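Local coordinates for poly-gamma-glutamate hydrolase (Bacillus phage phiNIT1, PDB 3A9L), which hydrolyses the gamma-glutamyl linkages of bacterial poly-gamma-glutamate as a zinc-dependent peptidase, at residues A[24-29]-A[63-68]. Numbering follows the deposited sequence.
Sequences NIEVKR and LYLFQG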
loop_
_atom_site.group_PDB
_atom_site.type_symbol
_atom_site.label_atom_id
_atom_site.label_comp_id
_atom_site.label_asym_id
_atom_site.label_seq_id
_atom_site.Cartn_x
_atom_site.Cartn_y
_atom_site.Cartn_z
ATOM N N ASN A 24 7.852 -3.049 -7.564
ATOM C CA ASN A 24 6.657 -3.227 -6.733
ATOM C C ASN A 24 5.889 -1.887 -6.598
ATOM O O ASN A 24 6.414 -0.822 -6.946
ATOM C CB ASN A 24 6.967 -3.960 -5.400
ATOM C CG ASN A 24 7.634 -3.085 -4.331
ATOM O OD1 ASN A 24 7.527 -1.868 -4.309
ATOM N ND2 ASN A 24 8.276 -3.744 -3.401
ATOM N N ILE A 25 4.636 -1.964 -6.147
ATOM C CA ILE A 25 3.851 -0.782 -5.852
ATOM C C ILE A 25 3.339 -0.842 -4.402
ATOM O O ILE A 25 2.839 -1.892 -3.926
ATOM C CB ILE A 25 2.653 -0.626 -6.826
ATOM C CG1 ILE A 25 3.070 -0.913 -8.294
ATOM C CG2 ILE A 25 2.053 0.795 -6.705
ATOM C CD1 ILE A 25 1.925 -0.854 -9.299
ATOM N N GLU A 26 3.432 0.297 -3.722
ATOM C CA GLU A 26 3.017 0.457 -2.322
ATOM C C GLU A 26 2.047 1.625 -2.206
ATOM O O GLU A 26 2.273 2.695 -2.792
ATOM C CB GLU A 26 4.231 0.725 -1.417
ATOM C CG GLU A 26 5.297 -0.347 -1.391
ATOM C CD GLU A 26 6.202 -0.213 -0.165
ATOM O OE1 GLU A 26 6.356 0.905 0.377
ATOM O OE2 GLU A 26 6.743 -1.230 0.284
ATOM N N VAL A 27 0.969 1.453 -1.428
ATOM C CA VAL A 27 -0.062 2.517 -1.280
ATOM C C VAL A 27 -0.556 2.524 0.170
ATOM O O VAL A 27 -0.842 1.485 0.739
ATOM C CB VAL A 27 -1.293 2.272 -2.198
ATOM C CG1 VAL A 27 -2.308 3.419 -2.095
ATOM C CG2 VAL A 27 -0.914 2.054 -3.652
ATOM N N LYS A 28 -0.661 3.700 0.771
ATOM C CA LYS A 28 -1.428 3.808 1.974
ATOM C C LYS A 28 -2.274 5.067 1.879
ATOM O O LYS A 28 -1.745 6.155 1.946
ATOM C CB LYS A 28 -0.521 3.803 3.241
ATOM C CG LYS A 28 -1.383 3.765 4.574
ATOM C CD LYS A 28 -0.529 3.808 5.828
ATOM C CE LYS A 28 -1.364 3.482 7.087
ATOM N NZ LYS A 28 -0.547 3.450 8.344
ATOM N N ARG A 29 -3.581 4.898 1.682
ATOM C CA ARG A 29 -4.513 5.995 1.623
ATOM C C ARG A 29 -5.059 6.155 3.049
ATOM O O ARG A 29 -5.696 5.228 3.583
ATOM C CB ARG A 29 -5.640 5.694 0.614
ATOM C CG ARG A 29 -6.476 6.940 0.340
ATOM C CD ARG A 29 -7.676 6.752 -0.582
ATOM N NE ARG A 29 -8.529 7.937 -0.507
ATOM C CZ ARG A 29 -9.838 7.978 -0.761
ATOM N NH1 ARG A 29 -10.476 6.920 -1.191
ATOM N NH2 ARG A 29 -10.501 9.120 -0.625
ATOM N N LEU A 63 0.478 7.803 1.145
ATOM C CA LEU A 63 1.727 7.406 0.514
ATOM C C LEU A 63 1.416 6.616 -0.744
ATOM O O LEU A 63 0.464 5.825 -0.781
ATOM C CB LEU A 63 2.537 6.518 1.485
ATOM C CG LEU A 63 3.777 5.708 1.076
ATOM C CD1 LEU A 63 4.727 5.463 2.267
ATOM C CD2 LEU A 63 3.432 4.384 0.372
ATOM N N TYR A 64 2.231 6.824 -1.779
ATOM C CA TYR A 64 2.227 5.943 -2.948
ATOM C C TYR A 64 3.643 5.894 -3.429
ATOM O O TYR A 64 4.265 6.950 -3.500
ATOM C CB TYR A 64 1.362 6.507 -4.063
ATOM C CG TYR A 64 1.537 5.755 -5.367
ATOM C CD1 TYR A 64 2.567 6.096 -6.260
ATOM C CD2 TYR A 64 0.694 4.720 -5.706
ATOM C CE1 TYR A 64 2.730 5.433 -7.427
ATOM C CE2 TYR A 64 0.844 4.050 -6.896
ATOM C CZ TYR A 64 1.864 4.404 -7.737
ATOM O OH TYR A 64 2.051 3.738 -8.902
ATOM N N LEU A 65 4.136 4.696 -3.770
ATOM C CA LEU A 65 5.499 4.515 -4.320
ATOM C C LEU A 65 5.538 3.480 -5.424
ATOM O O LEU A 65 5.196 2.319 -5.193
ATOM C CB LEU A 65 6.435 4.001 -3.232
ATOM C CG LEU A 65 6.698 4.762 -1.968
ATOM C CD1 LEU A 65 7.513 3.865 -1.093
ATOM C CD2 LEU A 65 7.463 6.069 -2.283
ATOM N N PHE A 66 5.958 3.877 -6.617
ATOM C CA PHE A 66 6.247 2.901 -7.685
ATOM C C PHE A 66 7.732 2.694 -7.621
ATOM O O PHE A 66 8.492 3.633 -7.878
ATOM C CB PHE A 66 5.822 3.426 -9.076
ATOM C CG PHE A 66 6.008 2.427 -10.189
ATOM C CD1 PHE A 66 7.230 2.370 -10.887
ATOM C CD2 PHE A 66 4.977 1.572 -10.579
ATOM C CE1 PHE A 66 7.431 1.441 -11.911
ATOM C CE2 PHE A 66 5.173 0.651 -11.606
ATOM C CZ PHE A 66 6.404 0.591 -12.276
ATOM N N GLN A 67 8.141 1.485 -7.215
ATOM C CA GLN A 67 9.536 1.245 -6.790
ATOM C C GLN A 67 10.278 0.319 -7.739
ATOM O O GLN A 67 9.769 -0.759 -8.035
ATOM C CB GLN A 67 9.554 0.578 -5.397
ATOM C CG GLN A 67 9.079 1.440 -4.210
ATOM C CD GLN A 67 9.596 0.905 -2.871
ATOM O OE1 GLN A 67 10.436 1.529 -2.235
ATOM N NE2 GLN A 67 9.156 -0.279 -2.489
ATOM N N GLY A 68 11.475 0.734 -8.188
ATOM C CA GLY A 68 12.434 -0.193 -8.805
ATOM C C GLY A 68 13.105 -1.101 -7.783
ATOM O O GLY A 68 13.483 -0.649 -6.699
HETATM O O HOH W 1 9.542 -2.719 -1.130
#
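Six backbone hydrogen bonds zip the antiparallel strands 24-29 and 63-68 together, joining N24 with Q67, E26 with L65 and K28 with L63 in hydrogen-bonded pairs; I25 with F66 and V27 with Y64 are the non-hydrogen-bonded pairs between them. At the N24 end a side-chain hydrogen bond adds to the backbone pair N24-Q67. The two amides lie alongside each other, and Q67 NE2 meets N24 OD1 at 2.9 Å, on a lone pair in the carbonyl plane and nearly within the plane of the glutamine amide. N24 reaches this position with CG in the crowded place between backbone N and carbonyl carbon (chi1 77°), which brings its tip towards Q67. A water accepts from N24 ND2 at 2.8 Å and, weakly, from Q67 NE2. The glutamine OE1 is hydrogen-bonded to T49 OG1, so the amide is held at both its oxygen and its nitrogen.

E26 runs beside L65 on the same face, its OE1 3.5 Å from L65 CD1 and hydrogen-bonded to Y53. L63 and L65 pack there on helix 48-59. On the other face, the side chains of I25 and V27 cross that of Y64 obliquely, I25 CG2 lying 3.5 Å from CE2 of Y64 and V27 CG2 3.7 Å from its CD2. I25 CG1 comes within 3.9 Å of F66 CD2. Helix 87-94 covers I25, V27 and Y64, while E86 OE1 is hydrogen-bonded to Y64 OH.

Strand 62-68 pairs in parallel on its other side with strand 34-42, and the F66 side chain lies about 6 Å from that of the zinc ligand H40. Strand 23-29 is outermost within its chain, yet forms an antiparallel ladder with a strand of the second subunit. The pair is thus the antiparallel margin of a mixed beta-sheet, layered between helices and continued across the dimer interface, consistent with the open alpha/beta core of the zinc-exopeptidase clan.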